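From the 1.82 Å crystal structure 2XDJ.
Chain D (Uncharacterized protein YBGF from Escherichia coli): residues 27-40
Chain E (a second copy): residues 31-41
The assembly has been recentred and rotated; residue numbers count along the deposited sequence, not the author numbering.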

# COMPACT_ATOMS: atom_id res chain seq x y z
N GLN D 27 -8.47 -4.77 12.26
CA GLN D 27 -8.30 -6.00 11.51
C GLN D 27 -7.89 -5.62 10.11
O GLN D 27 -6.92 -6.16 9.56
N GLN D 28 -8.59 -4.65 9.52
CA GLN D 28 -8.23 -4.23 8.15
C GLN D 28 -6.93 -3.40 8.03
O GLN D 28 -6.22 -3.49 7.02
N LEU D 29 -6.56 -2.68 9.07
CA LEU D 29 -5.27 -2.00 9.14
C LEU D 29 -4.13 -3.03 9.18
O LEU D 29 -3.13 -2.86 8.51
N SER D 30 -4.26 -4.05 10.03
CA SER D 30 -3.24 -5.07 10.09
C SER D 30 -3.06 -5.67 8.69
O SER D 30 -1.93 -5.84 8.24
N ASP D 31 -4.17 -5.97 8.03
CA ASP D 31 -4.09 -6.55 6.66
C ASP D 31 -3.31 -5.62 5.74
O ASP D 31 -2.34 -6.01 5.04
N ASN D 32 -3.68 -4.34 5.74
CA ASN D 32 -2.95 -3.37 4.98
C ASN D 32 -1.48 -3.18 5.32
O ASN D 32 -0.68 -3.05 4.41
N GLN D 33 -1.10 -3.21 6.61
CA GLN D 33 0.28 -3.10 6.94
C GLN D 33 1.04 -4.37 6.45
O GLN D 33 2.18 -4.28 6.01
N SER D 34 0.38 -5.51 6.53
CA SER D 34 0.99 -6.75 6.01
C SER D 34 1.23 -6.64 4.53
O SER D 34 2.34 -6.97 4.05
N ASP D 35 0.21 -6.15 3.83
CA ASP D 35 0.34 -5.93 2.38
C ASP D 35 1.44 -4.97 2.01
O ASP D 35 2.14 -5.14 1.00
N ILE D 36 1.58 -3.89 2.77
CA ILE D 36 2.73 -3.03 2.61
C ILE D 36 4.13 -3.73 2.70
O ILE D 36 5.01 -3.62 1.78
N ASP D 37 4.29 -4.58 3.72
CA ASP D 37 5.50 -5.39 3.84
C ASP D 37 5.65 -6.35 2.71
O ASP D 37 6.77 -6.56 2.25
N SER D 38 4.56 -6.96 2.27
CA SER D 38 4.67 -7.95 1.19
C SER D 38 5.07 -7.32 -0.14
O SER D 38 5.89 -7.85 -0.91
N LEU D 39 4.45 -6.16 -0.41
CA LEU D 39 4.69 -5.45 -1.66
C LEU D 39 6.09 -4.95 -1.62
O LEU D 39 6.81 -4.97 -2.63
N ARG D 40 6.56 -4.54 -0.45
CA ARG D 40 7.95 -4.15 -0.36
C ARG D 40 8.91 -5.27 -0.78
O ARG D 40 9.88 -5.04 -1.52
N ASP E 31 -8.59 4.29 1.32
CA ASP E 31 -7.64 4.88 0.40
C ASP E 31 -6.33 4.08 0.35
O ASP E 31 -5.81 3.81 -0.74
N ASN E 32 -5.80 3.70 1.52
CA ASN E 32 -4.55 2.93 1.56
C ASN E 32 -4.72 1.53 0.94
O ASN E 32 -3.82 1.06 0.24
N GLN E 33 -5.88 0.94 1.12
CA GLN E 33 -6.16 -0.36 0.51
C GLN E 33 -6.20 -0.26 -1.01
O GLN E 33 -5.59 -1.05 -1.68
N SER E 34 -7.00 0.69 -1.50
CA SER E 34 -7.06 1.01 -2.94
C SER E 34 -5.71 1.28 -3.59
O SER E 34 -5.44 0.76 -4.70
N ASP E 35 -4.86 2.05 -2.93
CA ASP E 35 -3.51 2.29 -3.40
C ASP E 35 -2.69 1.01 -3.47
O ASP E 35 -2.05 0.73 -4.52
N ILE E 36 -2.68 0.25 -2.37
CA ILE E 36 -2.03 -1.08 -2.39
C ILE E 36 -2.50 -1.97 -3.55
O ILE E 36 -1.65 -2.58 -4.25
N ASP E 37 -3.81 -2.09 -3.76
CA ASP E 37 -4.29 -3.04 -4.77
C ASP E 37 -3.93 -2.59 -6.16
O ASP E 37 -3.54 -3.40 -7.04
N SER E 38 -3.97 -1.28 -6.38
CA SER E 38 -3.44 -0.70 -7.64
C SER E 38 -1.92 -0.96 -7.87
O SER E 38 -1.51 -1.43 -8.95
N LEU E 39 -1.08 -0.73 -6.85
CA LEU E 39 0.35 -0.97 -6.99
C LEU E 39 0.66 -2.48 -7.16
O LEU E 39 1.58 -2.81 -7.90
N ARG E 40 -0.06 -3.35 -6.47
CA ARG E 40 0.06 -4.81 -6.70
C ARG E 40 -0.13 -5.11 -8.17
O ARG E 40 0.72 -5.79 -8.83
N GLY E 41 -1.23 -4.61 -8.73
CA GLY E 41 -1.44 -4.75 -10.20
C GLY E 41 -0.28 -4.30 -11.07
O GLY E 41 0.14 -5.01 -12.04

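Both stretches are helical, and they run in broadly the same direction, with 31° between their axes. The axes come within 10.2 Å. No direct hydrogen bond joins the two stretches. Contact is made by apolar packing and by two bridging waters.

Asp E31, at the start of the chain E stretch, is out of reach of chain D. Asn E32 is buried and points toward chain D, with chi1 m. Its CB lies 3.3 Å from ND2 of Asn D32. The two asparagines do not bond to each other directly. Water 2 links them instead: it accepts from ND2 of Asn D32 at 2.8 Å and from ND2 of Asn E32 at 2.9 Å. Asn D32 itself points toward chain E with chi1 t.

Gln E33 leaves its backbone sideways, but the end of its side chain comes nearer to chain D. Its rotamer is m, t, with chi3 at -41°. NE2 of Gln E33 lies 3.7 Å from CB of Gln D28. Water 1 ties the same pair together. It accepts from NE2 of Gln E33 at 2.7 Å and donates to the backbone O of Gln D28 at 2.8 Å. OD1 of Asn D32 approaches CA of Gln E33 at 3.5 Å. Ser E34 points away, and Asp E35 points sideways without touching chain D.

Ile E36 is the knob of the contact. It points toward chain D with chi1 m and chi2 m, and sits in a hole formed by Asn D32, Asp D35, Ile D36 and Leu D39. CG1 of Ile E36 is 3.6 Å from OD1 of Asn D32, and its CG2 is 3.8 Å from CB of Asp D35. CD1 of Ile E36 packs on CG1 of Ile D36 at 4.0 Å and on CD2 of Leu D39 at 3.6 Å. The hole is thus polar in part, but Ile D36 and Leu D39 give the knob apolar surface.

The CA-to-CB bond of Asp E37 points away; the end of its side chain comes nearer but makes no contact. Ser E38 is out of reach. Leu E39 is buried and points toward chain D, with rotamer m, t. Its CB meets CD2 of Leu D39 at 3.7 Å. Leu D39 is t, p and loses 87 Å² to chain E, the largest area covered on any residue here. Its CD2 touches both Ile E36 and Leu E39, so it continues the apolar packing from one to the other.

Arg E40 is exposed and points sideways. Its CA lies 4.4 Å from CD1 of Leu D39. Gly E41 has no side chain and makes no contact.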

# COMPACT_ATOMS: atom_id res chain seq x y z
CB GLN D 27 -9.63 -6.71 11.46
CG GLN D 27 -10.04 -7.36 12.80
CD GLN D 27 -11.43 -8.09 12.72
OE1 GLN D 27 -12.27 -7.76 11.87
NE2 GLN D 27 -11.66 -9.03 13.64
CB GLN D 28 -9.41 -3.55 7.51
CG GLN D 28 -10.61 -4.48 7.44
CD GLN D 28 -11.86 -3.81 6.96
OE1 GLN D 28 -12.06 -2.58 7.12
NE2 GLN D 28 -12.75 -4.62 6.38
CB LEU D 29 -5.19 -1.17 10.44
CG LEU D 29 -3.90 -0.36 10.69
CD1 LEU D 29 -3.63 0.52 9.46
CD2 LEU D 29 -4.13 0.52 11.92
CB SER D 30 -3.65 -6.21 11.05
OG SER D 30 -2.57 -7.15 11.09
CB ASP D 31 -5.51 -6.80 6.07
CG ASP D 31 -6.21 -8.03 6.70
OD1 ASP D 31 -5.54 -8.83 7.40
OD2 ASP D 31 -7.48 -8.09 6.55
CB ASN D 32 -3.74 -2.04 4.96
CG ASN D 32 -3.35 -1.15 3.83
OD1 ASN D 32 -3.60 -1.46 2.62
ND2 ASN D 32 -2.70 -0.07 4.18
CB GLN D 33 0.42 -2.94 8.45
CG GLN D 33 -0.35 -1.65 8.91
CD GLN D 33 -0.17 -1.36 10.39
OE1 GLN D 33 -0.13 -2.27 11.21
NE2 GLN D 33 -0.11 -0.08 10.75
CB SER D 34 0.07 -7.94 6.26
OG SER D 34 -0.15 -8.04 7.67
CB ASP D 35 -0.98 -5.44 1.86
CG ASP D 35 -1.97 -6.52 1.80
OD1 ASP D 35 -1.61 -7.66 2.08
OD2 ASP D 35 -3.13 -6.25 1.53
CB ILE D 36 2.59 -1.81 3.61
CG1 ILE D 36 1.44 -0.92 3.18
CG2 ILE D 36 3.89 -1.05 3.64
CD1 ILE D 36 1.12 0.19 4.30
CB ASP D 37 5.48 -6.25 5.15
CG ASP D 37 5.64 -5.40 6.40
OD1 ASP D 37 5.88 -4.16 6.30
OD2 ASP D 37 5.42 -5.97 7.49
CB SER D 38 3.37 -8.73 1.00
OG SER D 38 3.02 -9.39 2.22
CB LEU D 39 3.60 -4.36 -1.84
CG LEU D 39 3.76 -3.44 -3.05
CD1 LEU D 39 3.78 -4.19 -4.41
CD2 LEU D 39 2.66 -2.34 -3.00
CB ARG D 40 8.31 -3.60 1.03
CG ARG D 40 9.66 -2.84 1.02
CD ARG D 40 10.02 -2.37 2.42
NE ARG D 40 9.09 -1.33 2.89
CZ ARG D 40 8.08 -1.53 3.72
NH1 ARG D 40 7.81 -2.74 4.18
NH2 ARG D 40 7.33 -0.49 4.09
CB ASP E 31 -7.30 6.34 0.77
CG ASP E 31 -8.46 7.31 0.62
OD1 ASP E 31 -9.47 7.00 -0.04
OD2 ASP E 31 -8.36 8.40 1.25
CB ASN E 32 -4.01 2.77 2.98
CG ASN E 32 -3.50 4.12 3.62
OD1 ASN E 32 -3.35 5.17 2.93
ND2 ASN E 32 -3.19 4.06 4.94
CB GLN E 33 -7.49 -0.95 1.01
CG GLN E 33 -7.58 -1.29 2.53
CD GLN E 33 -9.06 -1.39 3.10
OE1 GLN E 33 -9.96 -0.58 2.77
NE2 GLN E 33 -9.30 -2.38 3.96
CB SER E 34 -8.06 2.15 -3.24
OG SER E 34 -9.34 1.66 -2.90
CB ASP E 35 -2.82 3.36 -2.55
CG ASP E 35 -3.31 4.78 -2.86
OD1 ASP E 35 -3.56 5.08 -4.04
OD2 ASP E 35 -3.41 5.58 -1.92
CB ILE E 36 -2.22 -1.81 -1.08
CG1 ILE E 36 -1.25 -1.22 -0.07
CG2 ILE E 36 -1.73 -3.30 -1.20
CD1 ILE E 36 0.18 -1.36 -0.61
CB ASP E 37 -5.80 -3.23 -4.62
CG ASP E 37 -6.19 -3.86 -3.24
OD1 ASP E 37 -5.30 -4.43 -2.52
OD2 ASP E 37 -7.38 -3.75 -2.85
CB SER E 38 -3.88 0.80 -7.76
OG SER E 38 -3.05 1.45 -8.72
CB LEU E 39 1.11 -0.44 -5.78
CG LEU E 39 0.95 1.06 -5.47
CD1 LEU E 39 1.87 1.43 -4.32
CD2 LEU E 39 1.30 1.87 -6.74
CB ARG E 40 -0.97 -5.60 -5.89
CG ARG E 40 -0.54 -5.69 -4.41
CD ARG E 40 -1.37 -6.70 -3.56
NE ARG E 40 -1.25 -8.04 -4.11
CZ ARG E 40 -1.95 -9.10 -3.69
NH1 ARG E 40 -1.76 -10.27 -4.27
NH2 ARG E 40 -2.82 -9.00 -2.73
O HOH W 1 -6.97 -3.79 4.31
O HOH W 2 -3.11 1.58 6.45